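Local structure of dephospho-CoA kinase (Campylobacter jejuni subsp. jejuni serotype O:2, 4ZO4) at residues Thr20-Ala25 and Phe115-Leu120; Ile42-Ala47 and Glu66-Arg71; Lys95-Ile100 and Gly125-Leu130; Thr138-Ser143 and Asp163-Ile168. The protein probably catalyses the last step of coenzyme A biosynthesis, the ATP-dependent phosphorylation of the 3'-hydroxyl group of dephospho-CoA. One frame throughout, in Å; residues are numbered along the deposited sequence.

Four contacts in this kinase illustrate how a P-loop fold joins a compact nucleotide-binding core to more peripheral helices. Contact 1 lies nearest the centre of the chain, its own centre about 9 Å away, and includes Thr20 of the predicted ATP site. Contact 3, centred about 16 Å from contact 1, touches it where Ile118 CD1 lies 4.0 Å from Tyr127 CD2. Contact 4 meets contact 1 through Leu120 CD2 and Ile168 CG1, 3.8 Å apart. Contact 2 borders contact 3, with Ile42 CG1 4.1 Å from Ile96 CG1. The centres of contacts 2 and 4 are about 35 Å apart, on opposite sides of the chain's centre.

Contact 1 (Thr20-Ala25 and Phe115-Leu120); sequences TFIEIA and FVEIPL
Phe21 sets the edge of its ring over one face of Phe115, a T-shaped stack between helix 15-27 and strand 114-117. The ring centroids are 5.3 Å apart and the planes meet at 76°. The touching atom is Phe21 CE2, which stands above the Phe115 ring toward its rim, 3.9 Å from Phe115 CD1, while Phe21 CZ lies 4.0 Å from Phe115 CE1. Phe21 has CG anti to its backbone N (chi1 -179°), which swings the start of the ring toward the strand although its CB does not point there. Ala25, one helical turn further on, brings CB to 4.1 Å from Phe115 CD2, so two residues of the same helical flank meet one ring. Ile22 fills the next position: its CD1 lies 4.1 Å from Phe115 CB as the two side chains slide past each other in opposite directions. The same isoleucine lies against the extended Glu117, with Ile22 CG1 3.9 Å from Glu117 OE1, a carbon-to-oxygen contact that passes hydrocarbon beside the carboxylate. The other carboxylate oxygen, Glu117 OE2, has a long and weak ion pair with Lys18, which is predicted to bind ATP. Strand 7-12 supplies Val10 beside both phenylalanines, and helix 185-200 packs on Phe21 through Cys192 and Ile196. The axes of helix segment 20-25 and strand segment 115-117 run at 147°, in the buried helix-on-sheet layer of a P-loop kinase, where the helix following the Walker A loop packs against the parallel sheet.

Contact 2 (Ile42-Ala47 and Glu66-Arg71); sequences ILDENA and EKKIDR
Ala47 and Ile69 meet at the junction between helices 35-45 and 47-54, where it faces the loop into helix 71-80. Ala47 CB is 4.0 Å from Ile69 CG1 and also comes to 3.4 Å from Lys67 O, so the small methyl fits against backbone as well as side chain. Ile69 CG1 is 3.7 Å from Leu43 O. Leu43 has CG anti to its carbonyl carbon (chi1 -58°), and the Leu43 and Arg71 side chains cross at about a right angle, with Leu43 CD1 4.0 Å from Arg71 CG. That arginine bends at chi2 and chi3, and its guanidinium forms a salt bridge with Glu76 of the second subunit. Asp44 turns CG beside its backbone N (chi1 -73°) and sets OD1 3.5 Å from Lys68 CG; the lysine bends at chi3 and chi4, leaving NZ 5.8 Å from Asp44 OD1, too far for a salt bridge, though the opposite charges may still attract at long range. Asn46 closes the helix by a different route: its ND2 and N both bond to Ile42 O, arriving from opposite faces of that carbonyl's plane. Helix 47-54 adds Leu50 beside Leu43 and Ile69, while helix 82-109 covers Leu43 and Asn46 through Thr92 and Phe91.

Contact 3 (Lys95-Ile100 and Gly125-Leu130); sequences KIRAKI and GAYENL
Arg97 brings NH1 over one face of the Tyr127 ring, toward its rim, an off-centre cation-pi contact in which Arg97 CZ is 4.8 Å from the ring centroid and 26° off the normal. The two planes are turned 43° apart, so the groups are tilted and not stacked flat. NH1 is the branch that does most of the touching, 3.6 Å from Tyr127 CD1. Arginine and tyrosine slide past each other in opposite directions; the arginine has CG anti to the backbone N (chi1 177°), and its chain then bends at chi2. From the other end, Leu130 comes tip to tip with the arginine, its CD2 4.0 Å from Arg97 NH2 and its CD1 over a guanidinium face. Arg97 NH1 also passes close to the backbone at Gly125, whose CA is 3.4 Å away. Ile100, one turn along the helix, crosses the tyrosine at about a right angle, with CG2 4.0 Å from Tyr127 CE1 and CD1 3.8 Å from Tyr127 OH. The phenol is therefore flanked by aliphatic carbon as well as by the arginine. Strand 7-12 adds Phe9 beside both Tyr127 and Leu130, and Ile38 of helix 35-45 touches Ile100. The contact thus joins the long helix 82-109 to the connection between strands 114-117 and 132-136, the two packing beside the five-stranded parallel sheet, strand order 2-3-1-4-5, of the P-loop kinase fold.

Contact 4 (Thr138-Ser143 and Asp163-Ile168); sequences TPKELS and DSQIDI
The loop that follows strand 132-136 and leads into helix 144-151 lies against helix 155-172, and Gln165 is the helix residue that meets most of it. The Gln165 and Lys140 side chains cross at about a right angle, with Gln165 OE1 3.2 Å from Lys140 CB and Gln165 CD 3.8 Å from Lys140 CG. Gln165 has CG anti to its carbonyl carbon (chi1 -66°) and runs extended beyond CG, which carries the amide out to the loop. The lysine bends at chi2 (-71°), and its end leads off from the helix, so the meeting is made by its first carbons and not by NZ. Gln165 OE1 is 3.6 Å from Glu141 O, two acceptors with no bond. Helices 144-151 and 155-172 probably form the lid of this P-loop kinase family, and Lys140 lies about 10 Å, side chain to side chain, from Cys16 of the predicted ATP site. Leu142, at the centre of an inverse gamma turn, slides past the glutamine in the opposite direction, its CD2 3.8 Å from Gln165 CB. The same methyl approaches Ile166, with CD2 4.4 Å from Ile166 CG1, and Leu162 of the same helix touches the Leu142 side chain. A neighbouring third subunit packs Leu144 on Leu142 and Lys159 on Ile166. On the second subunit, Lys86 forms a salt bridge with Asp167.

Contact 1 (Thr20-Ala25 and Phe115-Leu120)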
loop_
_atom_site.group_PDB
_atom_site.type_symbol
_atom_site.label_atom_id
_atom_site.label_comp_id
_atom_site.label_asym_id
_atom_site.label_seq_id
_atom_site.Cartn_x
_atom_site.Cartn_y
_atom_site.Cartn_z
ATOM N N THR A 20 17.596 26.513 -5.595
ATOM C CA THR A 20 18.055 27.598 -6.437
ATOM C C THR A 20 16.914 28.578 -6.734
ATOM O O THR A 20 17.095 29.788 -6.571
ATOM C CB THR A 20 18.645 27.064 -7.747
ATOM O OG1 THR A 20 19.944 26.508 -7.503
ATOM C CG2 THR A 20 18.741 28.179 -8.786
ATOM N N PHE A 21 15.749 28.074 -7.149
ATOM C CA PHE A 21 14.589 28.940 -7.378
ATOM C C PHE A 21 14.238 29.720 -6.134
ATOM O O PHE A 21 13.685 30.816 -6.225
ATOM C CB PHE A 21 13.362 28.166 -7.793
ATOM C CG PHE A 21 12.170 29.038 -8.062
ATOM C CD1 PHE A 21 11.790 29.329 -9.354
ATOM C CD2 PHE A 21 11.428 29.562 -7.025
ATOM C CE1 PHE A 21 10.701 30.144 -9.605
ATOM C CE2 PHE A 21 10.332 30.367 -7.265
ATOM C CZ PHE A 21 9.964 30.653 -8.556
ATOM N N ILE A 22 14.556 29.152 -4.978
ATOM C CA ILE A 22 14.338 29.831 -3.684
ATOM C C ILE A 22 15.450 30.813 -3.311
ATOM O O ILE A 22 15.173 31.891 -2.773
ATOM C CB ILE A 22 14.121 28.796 -2.564
ATOM C CG1 ILE A 22 12.749 28.110 -2.767
ATOM C CG2 ILE A 22 14.247 29.433 -1.179
ATOM C CD1 ILE A 22 11.548 29.016 -2.560
ATOM N N GLU A 23 16.699 30.459 -3.605
ATOM C CA GLU A 23 17.806 31.376 -3.391
ATOM C C GLU A 23 17.579 32.656 -4.198
ATOM O O GLU A 23 17.753 33.762 -3.694
ATOM C CB GLU A 23 19.131 30.729 -3.785
ATOM C CG GLU A 23 20.277 31.721 -3.901
ATOM C CD GLU A 23 20.367 32.640 -2.688
ATOM O OE1 GLU A 23 20.608 32.126 -1.571
ATOM O OE2 GLU A 23 20.192 33.872 -2.844
ATOM N N ILE A 24 17.171 32.487 -5.446
ATOM C CA ILE A 24 16.864 33.605 -6.334
ATOM C C ILE A 24 15.596 34.374 -5.901
ATOM O O ILE A 24 15.550 35.591 -5.974
ATOM C CB ILE A 24 16.767 33.094 -7.797
ATOM C CG1 ILE A 24 18.171 32.659 -8.279
ATOM C CG2 ILE A 24 16.154 34.140 -8.716
ATOM C CD1 ILE A 24 18.193 31.609 -9.379
ATOM N N ALA A 25 14.568 33.674 -5.432
ATOM C CA ALA A 25 13.350 34.350 -4.981
ATOM C C ALA A 25 13.607 35.232 -3.745
ATOM O O ALA A 25 13.021 36.316 -3.602
ATOM C CB ALA A 25 12.280 33.327 -4.692
ATOM N N PHE A 115 6.383 32.154 -1.590
ATOM C CA PHE A 115 6.714 30.814 -2.059
ATOM C C PHE A 115 6.879 29.788 -0.915
ATOM O O PHE A 115 7.700 29.952 -0.007
ATOM C CB PHE A 115 7.975 30.889 -2.939
ATOM C CG PHE A 115 7.769 31.696 -4.202
ATOM C CD1 PHE A 115 7.074 31.152 -5.272
ATOM C CD2 PHE A 115 8.223 33.013 -4.301
ATOM C CE1 PHE A 115 6.839 31.885 -6.423
ATOM C CE2 PHE A 115 7.983 33.756 -5.452
ATOM C CZ PHE A 115 7.292 33.184 -6.516
ATOM N N VAL A 116 6.064 28.745 -0.957
ATOM C CA VAL A 116 6.163 27.622 -0.027
ATOM C C VAL A 116 7.047 26.587 -0.696
ATOM O O VAL A 116 6.633 25.873 -1.627
ATOM C CB VAL A 116 4.775 26.984 0.253
ATOM C CG1 VAL A 116 4.888 25.847 1.240
ATOM C CG2 VAL A 116 3.769 28.024 0.751
ATOM N N GLU A 117 8.288 26.520 -0.270
ATOM C CA GLU A 117 9.141 25.460 -0.770
ATOM C C GLU A 117 8.564 24.131 -0.270
ATOM O O GLU A 117 8.211 24.023 0.909
ATOM C CB GLU A 117 10.574 25.669 -0.273
ATOM C CG GLU A 117 11.463 24.458 -0.479
ATOM C CD GLU A 117 12.930 24.776 -0.300
ATOM O OE1 GLU A 117 13.252 25.819 0.312
ATOM O OE2 GLU A 117 13.755 23.965 -0.777
ATOM N N ILE A 118 8.461 23.128 -1.140
ATOM C CA ILE A 118 7.877 21.832 -0.722
ATOM C C ILE A 118 8.410 20.639 -1.524
ATOM O O ILE A 118 8.458 20.690 -2.747
ATOM C CB ILE A 118 6.336 21.897 -0.801
ATOM C CG1 ILE A 118 5.684 20.648 -0.208
ATOM C CG2 ILE A 118 5.865 22.089 -2.225
ATOM C CD1 ILE A 118 4.172 20.726 -0.109
ATOM N N PRO A 119 8.844 19.563 -0.840
ATOM C CA PRO A 119 9.198 18.305 -1.534
ATOM C C PRO A 119 8.073 17.735 -2.361
ATOM O O PRO A 119 6.940 17.663 -1.907
ATOM C CB PRO A 119 9.530 17.339 -0.404
ATOM C CG PRO A 119 9.819 18.183 0.805
ATOM C CD PRO A 119 9.164 19.520 0.596
ATOM N N LEU A 120 8.395 17.333 -3.579
ATOM C CA LEU A 120 7.377 16.993 -4.566
ATOM C C LEU A 120 6.331 16.047 -4.011
ATOM O O LEU A 120 5.156 16.268 -4.256
ATOM C CB LEU A 120 8.015 16.433 -5.850
ATOM C CG LEU A 120 7.120 16.064 -7.045
ATOM C CD1 LEU A 120 6.230 17.219 -7.474
ATOM C CD2 LEU A 120 7.946 15.584 -8.228
#

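Contact 2 (Ile42-Ala47 and Glu66-Arg71)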
loop_
_atom_site.group_PDB
_atom_site.type_symbol
_atom_site.label_atom_id
_atom_site.label_comp_id
_atom_site.label_asym_id
_atom_site.label_seq_id
_atom_site.Cartn_x
_atom_site.Cartn_y
_atom_site.Cartn_z
ATOM N N ILE A 42 7.958 20.233 14.034
ATOM C CA ILE A 42 6.820 19.560 14.658
ATOM C C ILE A 42 7.318 18.454 15.594
ATOM O O ILE A 42 6.826 18.332 16.736
ATOM C CB ILE A 42 5.856 18.971 13.608
ATOM C CG1 ILE A 42 5.003 20.066 12.956
ATOM C CG2 ILE A 42 4.946 17.925 14.219
ATOM C CD1 ILE A 42 4.452 21.097 13.895
ATOM N N LEU A 43 8.304 17.685 15.127
ATOM C CA LEU A 43 8.923 16.650 15.957
ATOM C C LEU A 43 9.492 17.193 17.265
ATOM O O LEU A 43 9.343 16.547 18.299
ATOM C CB LEU A 43 10.023 15.929 15.199
ATOM C CG LEU A 43 9.530 15.273 13.914
ATOM C CD1 LEU A 43 10.664 14.464 13.302
ATOM C CD2 LEU A 43 8.280 14.403 14.121
ATOM N N ASP A 44 10.121 18.373 17.222
ATOM C CA ASP A 44 10.689 18.990 18.424
ATOM C C ASP A 44 9.639 19.627 19.318
ATOM O O ASP A 44 9.785 19.606 20.532
ATOM C CB ASP A 44 11.734 20.055 18.062
ATOM C CG ASP A 44 13.055 19.467 17.545
ATOM O OD1 ASP A 44 13.681 18.636 18.245
ATOM O OD2 ASP A 44 13.490 19.871 16.449
ATOM N N GLU A 45 8.598 20.235 18.755
ATOM C CA GLU A 45 7.546 20.829 19.614
ATOM C C GLU A 45 6.793 19.747 20.354
ATOM O O GLU A 45 6.241 20.007 21.393
ATOM C CB GLU A 45 6.520 21.628 18.814
ATOM C CG GLU A 45 6.992 22.980 18.294
ATOM C CD GLU A 45 5.991 23.603 17.324
ATOM O OE1 GLU A 45 4.790 23.705 17.692
ATOM O OE2 GLU A 45 6.409 23.982 16.195
ATOM N N ASN A 46 6.734 18.545 19.773
ATOM C CA ASN A 46 6.008 17.405 20.353
ATOM C C ASN A 46 6.970 16.311 20.717
ATOM O O ASN A 46 6.780 15.157 20.348
ATOM C CB ASN A 46 4.991 16.870 19.356
ATOM C CG ASN A 46 3.925 17.878 19.069
ATOM O OD1 ASN A 46 3.049 18.080 19.889
ATOM N ND2 ASN A 46 4.034 18.575 17.936
ATOM N N ALA A 47 8.012 16.686 21.443
ATOM C CA ALA A 47 9.081 15.771 21.754
ATOM C C ALA A 47 8.668 14.869 22.914
ATOM O O ALA A 47 8.883 13.667 22.848
ATOM C CB ALA A 47 10.369 16.527 22.059
ATOM N N GLU A 66 17.450 18.083 25.874
ATOM C CA GLU A 66 16.468 18.868 26.604
ATOM C C GLU A 66 15.218 18.958 25.773
ATOM O O GLU A 66 15.010 19.919 25.026
ATOM C CB GLU A 66 17.018 20.249 26.964
ATOM C CG GLU A 66 18.026 20.184 28.105
ATOM C CD GLU A 66 18.512 21.542 28.549
ATOM O OE1 GLU A 66 19.671 21.623 29.024
ATOM O OE2 GLU A 66 17.741 22.523 28.417
ATOM N N LYS A 67 14.397 17.922 25.910
ATOM C CA LYS A 67 13.168 17.796 25.156
ATOM C C LYS A 67 13.424 17.955 23.654
ATOM O O LYS A 67 12.762 18.735 22.962
ATOM C CB LYS A 67 12.105 18.761 25.702
ATOM C CG LYS A 67 11.501 18.253 27.010
ATOM C CD LYS A 67 10.585 19.254 27.701
ATOM C CE LYS A 67 11.299 20.035 28.802
ATOM N NZ LYS A 67 10.340 20.788 29.663
ATOM N N LYS A 68 14.410 17.204 23.171
ATOM C CA LYS A 68 14.706 17.122 21.750
ATOM C C LYS A 68 14.578 15.658 21.329
ATOM O O LYS A 68 14.808 14.770 22.145
ATOM C CB LYS A 68 16.118 17.657 21.469
ATOM C CG LYS A 68 16.153 18.979 20.726
ATOM C CD LYS A 68 17.583 19.466 20.501
ATOM C CE LYS A 68 17.759 20.105 19.116
ATOM N NZ LYS A 68 18.777 21.210 19.156
ATOM N N ILE A 69 14.203 15.421 20.070
ATOM C CA ILE A 69 13.959 14.059 19.555
ATOM C C ILE A 69 15.198 13.570 18.806
ATOM O O ILE A 69 15.711 14.255 17.912
ATOM C CB ILE A 69 12.710 14.004 18.621
ATOM C CG1 ILE A 69 11.435 13.741 19.419
ATOM C CG2 ILE A 69 12.840 12.943 17.536
ATOM C CD1 ILE A 69 11.172 12.281 19.719
ATOM N N ASP A 70 15.666 12.381 19.170
ATOM C CA ASP A 70 16.714 11.721 18.418
ATOM C C ASP A 70 16.068 11.232 17.125
ATOM O O ASP A 70 15.345 10.235 17.128
ATOM C CB ASP A 70 17.296 10.555 19.216
ATOM C CG ASP A 70 18.749 10.233 18.841
ATOM O OD1 ASP A 70 19.176 10.488 17.690
ATOM O OD2 ASP A 70 19.468 9.699 19.721
ATOM N N ARG A 71 16.304 11.969 16.038
ATOM C CA ARG A 71 15.679 11.698 14.739
ATOM C C ARG A 71 16.257 10.462 14.052
ATOM O O ARG A 71 15.615 9.873 13.178
ATOM C CB ARG A 71 15.784 12.933 13.811
ATOM C CG ARG A 71 14.589 13.889 13.891
ATOM C CD ARG A 71 14.965 15.367 13.815
ATOM N NE ARG A 71 15.354 15.794 12.469
ATOM C CZ ARG A 71 16.556 16.259 12.109
ATOM N NH1 ARG A 71 17.558 16.375 12.983
ATOM N NH2 ARG A 71 16.762 16.628 10.849
#

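Contact 3 (Lys95-Ile100 and Gly125-Leu130)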
loop_
_atom_site.group_PDB
_atom_site.type_symbol
_atom_site.label_atom_id
_atom_site.label_comp_id
_atom_site.label_asym_id
_atom_site.label_seq_id
_atom_site.Cartn_x
_atom_site.Cartn_y
_atom_site.Cartn_z
ATOM N N LYS A 95 -0.694 18.200 12.132
ATOM C CA LYS A 95 0.147 19.235 12.748
ATOM C C LYS A 95 0.962 19.986 11.725
ATOM O O LYS A 95 1.163 21.209 11.845
ATOM C CB LYS A 95 1.105 18.622 13.770
ATOM C CG LYS A 95 0.415 18.218 15.038
ATOM C CD LYS A 95 1.280 17.285 15.866
ATOM C CE LYS A 95 0.569 16.776 17.122
ATOM N NZ LYS A 95 -0.258 15.546 16.883
ATOM N N ILE A 96 1.436 19.263 10.719
ATOM C CA ILE A 96 2.174 19.910 9.631
ATOM C C ILE A 96 1.204 20.771 8.785
ATOM O O ILE A 96 1.464 21.960 8.528
ATOM C CB ILE A 96 2.963 18.897 8.774
ATOM C CG1 ILE A 96 3.894 17.995 9.622
ATOM C CG2 ILE A 96 3.858 19.655 7.834
ATOM C CD1 ILE A 96 4.424 16.742 8.928
ATOM N N ARG A 97 0.073 20.171 8.416
ATOM C CA ARG A 97 -0.985 20.811 7.650
ATOM C C ARG A 97 -1.502 22.123 8.257
ATOM O O ARG A 97 -1.770 23.074 7.537
ATOM C CB ARG A 97 -2.140 19.824 7.497
ATOM C CG ARG A 97 -3.393 20.329 6.778
ATOM C CD ARG A 97 -3.339 20.093 5.273
ATOM N NE ARG A 97 -4.455 20.730 4.569
ATOM C CZ ARG A 97 -4.520 20.904 3.252
ATOM N NH1 ARG A 97 -3.529 20.500 2.458
ATOM N NH2 ARG A 97 -5.584 21.495 2.718
ATOM N N ALA A 98 -1.639 22.196 9.569
ATOM C CA ALA A 98 -2.190 23.413 10.208
ATOM C C ALA A 98 -1.126 24.465 10.426
ATOM O O ALA A 98 -1.432 25.658 10.399
ATOM C CB ALA A 98 -2.873 23.074 11.532
ATOM N N LYS A 99 0.110 24.035 10.666
ATOM C CA LYS A 99 1.242 24.959 10.741
ATOM C C LYS A 99 1.665 25.498 9.363
ATOM O O LYS A 99 2.087 26.629 9.234
ATOM C CB LYS A 99 2.429 24.299 11.417
ATOM C CG LYS A 99 3.603 25.236 11.602
ATOM C CD LYS A 99 4.255 25.153 12.978
ATOM C CE LYS A 99 3.558 26.081 13.972
ATOM N NZ LYS A 99 4.530 26.881 14.774
ATOM N N ILE A 100 1.557 24.705 8.319
ATOM C CA ILE A 100 1.827 25.254 7.011
ATOM C C ILE A 100 0.738 26.259 6.660
ATOM O O ILE A 100 1.041 27.315 6.160
ATOM C CB ILE A 100 1.946 24.155 5.945
ATOM C CG1 ILE A 100 3.342 23.515 6.042
ATOM C CG2 ILE A 100 1.738 24.733 4.556
ATOM C CD1 ILE A 100 3.548 22.309 5.141
ATOM N N GLY A 125 -1.297 16.765 3.221
ATOM C CA GLY A 125 -2.570 17.206 2.673
ATOM C C GLY A 125 -2.445 17.401 1.178
ATOM O O GLY A 125 -1.356 17.223 0.609
ATOM N N ALA A 126 -3.564 17.754 0.547
ATOM C CA ALA A 126 -3.601 18.075 -0.881
ATOM C C ALA A 126 -3.502 19.590 -1.048
ATOM O O ALA A 126 -4.504 20.306 -0.962
ATOM C CB ALA A 126 -4.874 17.541 -1.516
ATOM N N TYR A 127 -2.282 20.066 -1.293
ATOM C CA TYR A 127 -1.982 21.503 -1.301
ATOM C C TYR A 127 -2.252 22.205 -2.637
ATOM O O TYR A 127 -2.029 23.408 -2.754
ATOM C CB TYR A 127 -0.517 21.717 -0.891
ATOM C CG TYR A 127 -0.193 21.243 0.526
ATOM C CD1 TYR A 127 -0.427 22.066 1.631
ATOM C CD2 TYR A 127 0.356 19.970 0.758
ATOM C CE1 TYR A 127 -0.124 21.642 2.918
ATOM C CE2 TYR A 127 0.651 19.528 2.049
ATOM C CZ TYR A 127 0.414 20.371 3.121
ATOM O OH TYR A 127 0.705 19.955 4.393
ATOM N N GLU A 128 -2.759 21.478 -3.629
ATOM C CA GLU A 128 -2.972 22.049 -4.972
ATOM C C GLU A 128 -4.095 23.096 -4.985
ATOM O O GLU A 128 -4.127 23.982 -5.843
ATOM C CB GLU A 128 -3.302 20.966 -6.013
ATOM C CG GLU A 128 -2.599 19.617 -5.847
ATOM C CD GLU A 128 -3.506 18.529 -5.287
ATOM O OE1 GLU A 128 -4.630 18.353 -5.811
ATOM O OE2 GLU A 128 -3.085 17.838 -4.333
ATOM N N ASN A 129 -4.999 22.981 -4.021
ATOM C CA ASN A 129 -6.219 23.766 -3.984
ATOM C C ASN A 129 -6.016 25.075 -3.243
ATOM O O ASN A 129 -6.890 25.948 -3.274
ATOM C CB ASN A 129 -7.318 22.972 -3.278
ATOM C CG ASN A 129 -7.277 21.504 -3.626
ATOM O OD1 ASN A 129 -6.889 20.675 -2.796
ATOM N ND2 ASN A 129 -7.630 21.172 -4.870
ATOM N N LEU A 130 -4.872 25.200 -2.570
ATOM C CA LEU A 130 -4.571 26.376 -1.764
ATOM C C LEU A 130 -4.014 27.511 -2.620
ATOM O O LEU A 130 -4.269 28.673 -2.330
ATOM C CB LEU A 130 -3.580 26.033 -0.643
ATOM C CG LEU A 130 -3.931 24.807 0.195
ATOM C CD1 LEU A 130 -3.023 24.662 1.410
ATOM C CD2 LEU A 130 -5.392 24.859 0.615
#

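Contact 4 (Thr138-Ser143 and Asp163-Ile168)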
loop_
_atom_site.group_PDB
_atom_site.type_symbol
_atom_site.label_atom_id
_atom_site.label_comp_id
_atom_site.label_asym_id
_atom_site.label_seq_id
_atom_site.Cartn_x
_atom_site.Cartn_y
_atom_site.Cartn_z
ATOM N N THR A 138 13.292 18.420 -14.673
ATOM C CA THR A 138 14.406 17.974 -15.502
ATOM C C THR A 138 14.077 16.646 -16.228
ATOM O O THR A 138 14.194 15.586 -15.647
ATOM C CB THR A 138 15.643 17.779 -14.624
ATOM O OG1 THR A 138 15.807 18.922 -13.761
ATOM C CG2 THR A 138 16.863 17.590 -15.489
ATOM N N PRO A 139 13.663 16.696 -17.501
ATOM C CA PRO A 139 13.287 15.458 -18.199
ATOM C C PRO A 139 14.348 14.375 -18.080
ATOM O O PRO A 139 15.525 14.683 -17.920
ATOM C CB PRO A 139 13.186 15.876 -19.668
ATOM C CG PRO A 139 13.118 17.354 -19.677
ATOM C CD PRO A 139 13.776 17.839 -18.420
ATOM N N LYS A 140 13.936 13.121 -18.174
ATOM C CA LYS A 140 14.862 11.978 -18.056
ATOM C C LYS A 140 14.494 10.888 -19.036
ATOM O O LYS A 140 13.332 10.742 -19.408
ATOM C CB LYS A 140 14.819 11.380 -16.655
ATOM C CG LYS A 140 15.383 12.279 -15.574
ATOM C CD LYS A 140 16.888 12.397 -15.664
ATOM C CE LYS A 140 17.406 13.123 -14.443
ATOM N NZ LYS A 140 18.885 13.200 -14.481
ATOM N N GLU A 141 15.478 10.110 -19.469
ATOM C CA GLU A 141 15.153 8.981 -20.334
ATOM C C GLU A 141 14.573 7.876 -19.443
ATOM O O GLU A 141 15.203 7.424 -18.464
ATOM C CB GLU A 141 16.346 8.497 -21.158
ATOM C CG GLU A 141 15.959 8.186 -22.614
ATOM C CD GLU A 141 17.022 7.386 -23.361
ATOM O OE1 GLU A 141 17.053 7.453 -24.610
ATOM O OE2 GLU A 141 17.823 6.686 -22.704
ATOM N N LEU A 142 13.345 7.490 -19.769
ATOM C CA LEU A 142 12.650 6.478 -19.028
ATOM C C LEU A 142 12.981 5.130 -19.657
ATOM O O LEU A 142 12.089 4.351 -20.025
ATOM C CB LEU A 142 11.148 6.759 -19.045
ATOM C CG LEU A 142 10.749 8.158 -18.554
ATOM C CD1 LEU A 142 9.240 8.323 -18.592
ATOM C CD2 LEU A 142 11.258 8.428 -17.151
ATOM N N SER A 143 14.280 4.877 -19.771
ATOM C CA SER A 143 14.812 3.648 -20.340
ATOM C C SER A 143 15.647 2.985 -19.294
ATOM O O SER A 143 16.637 3.553 -18.835
ATOM C CB SER A 143 15.720 3.944 -21.530
ATOM O OG SER A 143 16.425 2.788 -21.929
ATOM N N ASP A 163 11.391 4.121 -11.525
ATOM C CA ASP A 163 10.043 4.261 -10.992
ATOM C C ASP A 163 9.806 5.660 -10.457
ATOM O O ASP A 163 8.727 6.206 -10.595
ATOM C CB ASP A 163 9.820 3.246 -9.888
ATOM C CG ASP A 163 9.571 1.843 -10.420
ATOM O OD1 ASP A 163 9.038 1.667 -11.555
ATOM O OD2 ASP A 163 9.919 0.907 -9.678
ATOM N N SER A 164 10.805 6.232 -9.810
ATOM C CA SER A 164 10.621 7.517 -9.196
ATOM C C SER A 164 10.485 8.551 -10.284
ATOM O O SER A 164 9.582 9.378 -10.239
ATOM C CB SER A 164 11.769 7.847 -8.270
ATOM O OG SER A 164 12.977 7.729 -8.963
ATOM N N GLN A 165 11.341 8.475 -11.297
ATOM C CA GLN A 165 11.195 9.350 -12.466
ATOM C C GLN A 165 9.816 9.234 -13.067
ATOM O O GLN A 165 9.189 10.237 -13.352
ATOM C CB GLN A 165 12.255 9.062 -13.507
ATOM C CG GLN A 165 13.667 9.399 -13.025
ATOM C CD GLN A 165 14.754 8.864 -13.958
ATOM O OE1 GLN A 165 14.498 8.553 -15.124
ATOM N NE2 GLN A 165 15.977 8.754 -13.443
ATOM N N ILE A 166 9.289 8.022 -13.210
ATOM C CA ILE A 166 7.941 7.909 -13.802
ATOM C C ILE A 166 6.901 8.614 -12.939
ATOM O O ILE A 166 6.094 9.404 -13.429
ATOM C CB ILE A 166 7.513 6.474 -14.030
ATOM C CG1 ILE A 166 8.496 5.770 -14.982
ATOM C CG2 ILE A 166 6.121 6.446 -14.660
ATOM C CD1 ILE A 166 8.324 4.251 -15.014
ATOM N N ASP A 167 6.954 8.337 -11.644
ATOM C CA ASP A 167 6.105 9.022 -10.694
ATOM C C ASP A 167 6.255 10.574 -10.775
ATOM O O ASP A 167 5.246 11.284 -10.831
ATOM C CB ASP A 167 6.338 8.430 -9.282
ATOM C CG ASP A 167 5.928 6.936 -9.212
ATOM O OD1 ASP A 167 5.080 6.557 -10.032
ATOM O OD2 ASP A 167 6.453 6.137 -8.396
ATOM N N ILE A 168 7.491 11.084 -10.824
ATOM C CA ILE A 168 7.724 12.524 -11.007
ATOM C C ILE A 168 6.939 13.085 -12.213
ATOM O O ILE A 168 6.213 14.095 -12.082
ATOM C CB ILE A 168 9.224 12.856 -11.169
ATOM C CG1 ILE A 168 9.941 12.777 -9.820
ATOM C CG2 ILE A 168 9.416 14.276 -11.676
ATOM C CD1 ILE A 168 11.444 12.659 -9.946
#